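Side-chain contact in cytochrome B5 (Hadesarchaea archaeon YNP_N21, PDB 6NZX), which binds haem in a cytochrome b5-like domain and probably serves as an electron-transfer protein: residues H62-E65 with L66-K69. Residues are numbered along the deposited sequence; the frame is centred on the assembly and turned at random.
Sequences HTAE and LLEK. With HEM (protoporphyrin IX containing Fe), chain B.
Leu-66 lays one methyl, CD1, over a face of the His-62 imidazole, 4.0 Å from the ring centroid and 24° off the ring normal, a CH-pi contact displaced toward the ring's rim. Histidine suits its place because its two nitrogens, on either side of CE1, do different work: NE2 binds the haem iron at 1.9 Å, while the N-H of ND1 hydrogen-bonds Thr-63 O at 2.9 Å. That donor stands above the carbonyl plane rather than on a lone pair. With CG lodged between the backbone N and the carbonyl carbon (chi1 67°), NE2 is carried to the iron, and coordination, hydrogen bond and methyl together limit the ring's rotation. Haem held between two histidines is characteristic of the cytochrome b5 family; His-43 supplies the other axial nitrogen. Beyond Thr-63 the chain winds into a short 3-10 segment, 64-67, where Leu-67 N bonds to Ala-64 O (3.0 Å) and Glu-68 N to Glu-65 O (3.1 Å). This turn presents successive leucines to the haem. Leu-66 has CG anti to its carbonyl carbon (chi1 -62°), which sends CD1 to the imidazole and to within 3.3 Å of propionate oxygen O1A of HEM. Trimming Leu-66 to an alanine would remove both methyls and is likely to leave that imidazole face without its methyl cover and a gap beside the O1A propionate. Leu-67, branched and buried, sets CD2 3.7 Å from the haem methyl CMD and also packs on Val-23 and Tyr-25 of strand 22-25. Farther along, the long, flexible chain of Lys-69 bends so that NZ hydrogen-bonds propionate oxygen O2D of HEM at 2.7 Å.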
loop_
_atom_site.group_PDB
_atom_site.type_symbol
_atom_site.label_atom_id
_atom_site.label_comp_id
_atom_site.label_asym_id
_atom_site.label_seq_id
_atom_site.Cartn_x
_atom_site.Cartn_y
_atom_site.Cartn_z
ATOM N N HIS A 62 0.329 12.827 8.326
ATOM C CA HIS A 62 -0.200 11.796 9.189
ATOM C C HIS A 62 0.926 10.796 9.453
ATOM O O HIS A 62 2.028 10.951 8.905
ATOM C CB HIS A 62 -1.446 11.150 8.554
ATOM C CG HIS A 62 -1.194 10.358 7.310
ATOM N ND1 HIS A 62 -0.530 9.143 7.321
ATOM C CD2 HIS A 62 -1.559 10.577 6.022
ATOM C CE1 HIS A 62 -0.490 8.658 6.089
ATOM N NE2 HIS A 62 -1.136 9.505 5.267
ATOM N N THR A 63 0.651 9.791 10.289
ATOM C CA THR A 63 1.622 8.705 10.550
ATOM C C THR A 63 1.010 7.371 10.091
ATOM O O THR A 63 -0.127 7.318 9.581
ATOM C CB THR A 63 2.118 8.750 12.007
ATOM O OG1 THR A 63 1.019 8.597 12.903
ATOM C CG2 THR A 63 2.853 10.034 12.323
ATOM N N ALA A 64 1.784 6.295 10.257
ATOM C CA ALA A 64 1.456 4.973 9.735
ATOM C C ALA A 64 0.318 4.312 10.519
ATOM O O ALA A 64 -0.189 3.285 10.080
ATOM C CB ALA A 64 2.693 4.115 9.751
ATOM N N GLU A 65 -0.083 4.910 11.651
ATOM C CA GLU A 65 -1.210 4.448 12.493
ATOM C C GLU A 65 -2.452 4.152 11.638
ATOM O O GLU A 65 -3.212 3.211 11.941
ATOM C CB GLU A 65 -1.559 5.458 13.599
ATOM C CG GLU A 65 -1.532 6.921 13.165
ATOM C CD GLU A 65 -2.181 7.927 14.109
ATOM O OE1 GLU A 65 -1.683 8.083 15.251
ATOM O OE2 GLU A 65 -3.184 8.563 13.701
ATOM N N LEU A 66 -2.659 4.945 10.579
ATOM C CA LEU A 66 -3.879 4.878 9.770
ATOM C C LEU A 66 -3.941 3.561 8.965
ATOM O O LEU A 66 -5.008 3.144 8.569
ATOM C CB LEU A 66 -3.935 6.108 8.852
ATOM C CG LEU A 66 -3.999 7.478 9.538
ATOM C CD1 LEU A 66 -4.149 8.597 8.511
ATOM C CD2 LEU A 66 -5.138 7.550 10.554
ATOM N N LEU A 67 -2.799 2.901 8.741
ATOM C CA LEU A 67 -2.757 1.562 8.090
ATOM C C LEU A 67 -3.491 0.493 8.918
ATOM O O LEU A 67 -3.839 -0.566 8.385
ATOM C CB LEU A 67 -1.291 1.173 7.874
ATOM C CG LEU A 67 -0.634 1.857 6.676
ATOM C CD1 LEU A 67 0.888 1.750 6.702
ATOM C CD2 LEU A 67 -1.173 1.292 5.391
ATOM N N GLU A 68 -3.726 0.750 10.212
ATOM C CA GLU A 68 -4.240 -0.272 11.130
ATOM C C GLU A 68 -5.680 -0.671 10.808
ATOM O O GLU A 68 -6.101 -1.785 11.128
ATOM C CB GLU A 68 -4.212 0.220 12.577
ATOM C CG GLU A 68 -4.445 -0.900 13.572
ATOM C CD GLU A 68 -4.362 -0.461 15.023
ATOM O OE1 GLU A 68 -4.945 0.593 15.352
ATOM O OE2 GLU A 68 -3.704 -1.166 15.802
ATOM N N LYS A 69 -6.438 0.221 10.177
ATOM C CA LYS A 69 -7.814 -0.063 9.814
ATOM C C LYS A 69 -7.888 -1.093 8.667
ATOM O O LYS A 69 -8.966 -1.642 8.418
ATOM C CB LYS A 69 -8.534 1.233 9.423
ATOM C CG LYS A 69 -8.454 2.352 10.456
ATOM C CD LYS A 69 -9.298 3.568 10.167
ATOM C CE LYS A 69 -9.494 3.848 8.691
ATOM N NZ LYS A 69 -10.220 5.127 8.486
HETATM C CHA HEM B . -4.930 8.942 4.827
HETATM C CHB HEM B . -2.222 12.452 2.650
HETATM C CHC HEM B . 1.472 9.264 2.253
HETATM C CHD HEM B . -1.358 5.758 4.101
HETATM C C1A HEM B . -4.473 10.224 4.301
HETATM C C2A HEM B . -5.368 11.391 4.356
HETATM C C3A HEM B . -4.528 12.426 3.700
HETATM C C4A HEM B . -3.331 11.773 3.370
HETATM C CMA HEM B . -4.937 13.862 3.465
HETATM C CAA HEM B . -6.758 11.455 4.966
HETATM C CBA HEM B . -6.666 11.575 6.507
HETATM C CGA HEM B . -7.518 10.558 7.280
HETATM O O1A HEM B . -7.085 10.127 8.378
HETATM O O2A HEM B . -8.631 10.174 6.833
HETATM C C1B HEM B . -0.914 11.886 2.274
HETATM C C2B HEM B . 0.092 12.637 1.656
HETATM C C3B HEM B . 1.230 11.699 1.536
HETATM C C4B HEM B . 0.674 10.491 2.154
HETATM C CMB HEM B . 0.081 14.073 1.188
HETATM C CAB HEM B . 2.611 11.804 0.891
HETATM C CBB HEM B . 3.585 12.692 1.651
HETATM C C1C HEM B . 1.053 7.975 2.776
HETATM C C2C HEM B . 1.919 6.901 2.732
HETATM C C3C HEM B . 1.080 5.799 3.254
HETATM C C4C HEM B . -0.199 6.457 3.553
HETATM C CMC HEM B . 3.329 6.959 2.227
HETATM C CAC HEM B . 1.376 4.368 3.553
HETATM C CBC HEM B . 2.597 3.876 3.572
HETATM C C1D HEM B . -2.656 6.329 4.464
HETATM C C2D HEM B . -3.665 5.542 5.012
HETATM C C3D HEM B . -4.750 6.488 5.258
HETATM C C4D HEM B . -4.197 7.684 4.788
HETATM C CMD HEM B . -3.639 4.071 5.327
HETATM C CAD HEM B . -6.126 6.208 5.849
HETATM C CBD HEM B . -7.057 5.837 4.686
HETATM C CGD HEM B . -8.496 5.650 5.107
HETATM O O1D HEM B . -9.352 5.365 4.241
HETATM O O2D HEM B . -8.814 5.780 6.308
HETATM N NA HEM B . -3.301 10.459 3.699
HETATM N NB HEM B . -0.580 10.613 2.586
HETATM N NC HEM B . -0.177 7.757 3.225
HETATM N ND HEM B . -2.945 7.624 4.312
HETATM FE FE HEM B . -1.733 9.113 3.467
#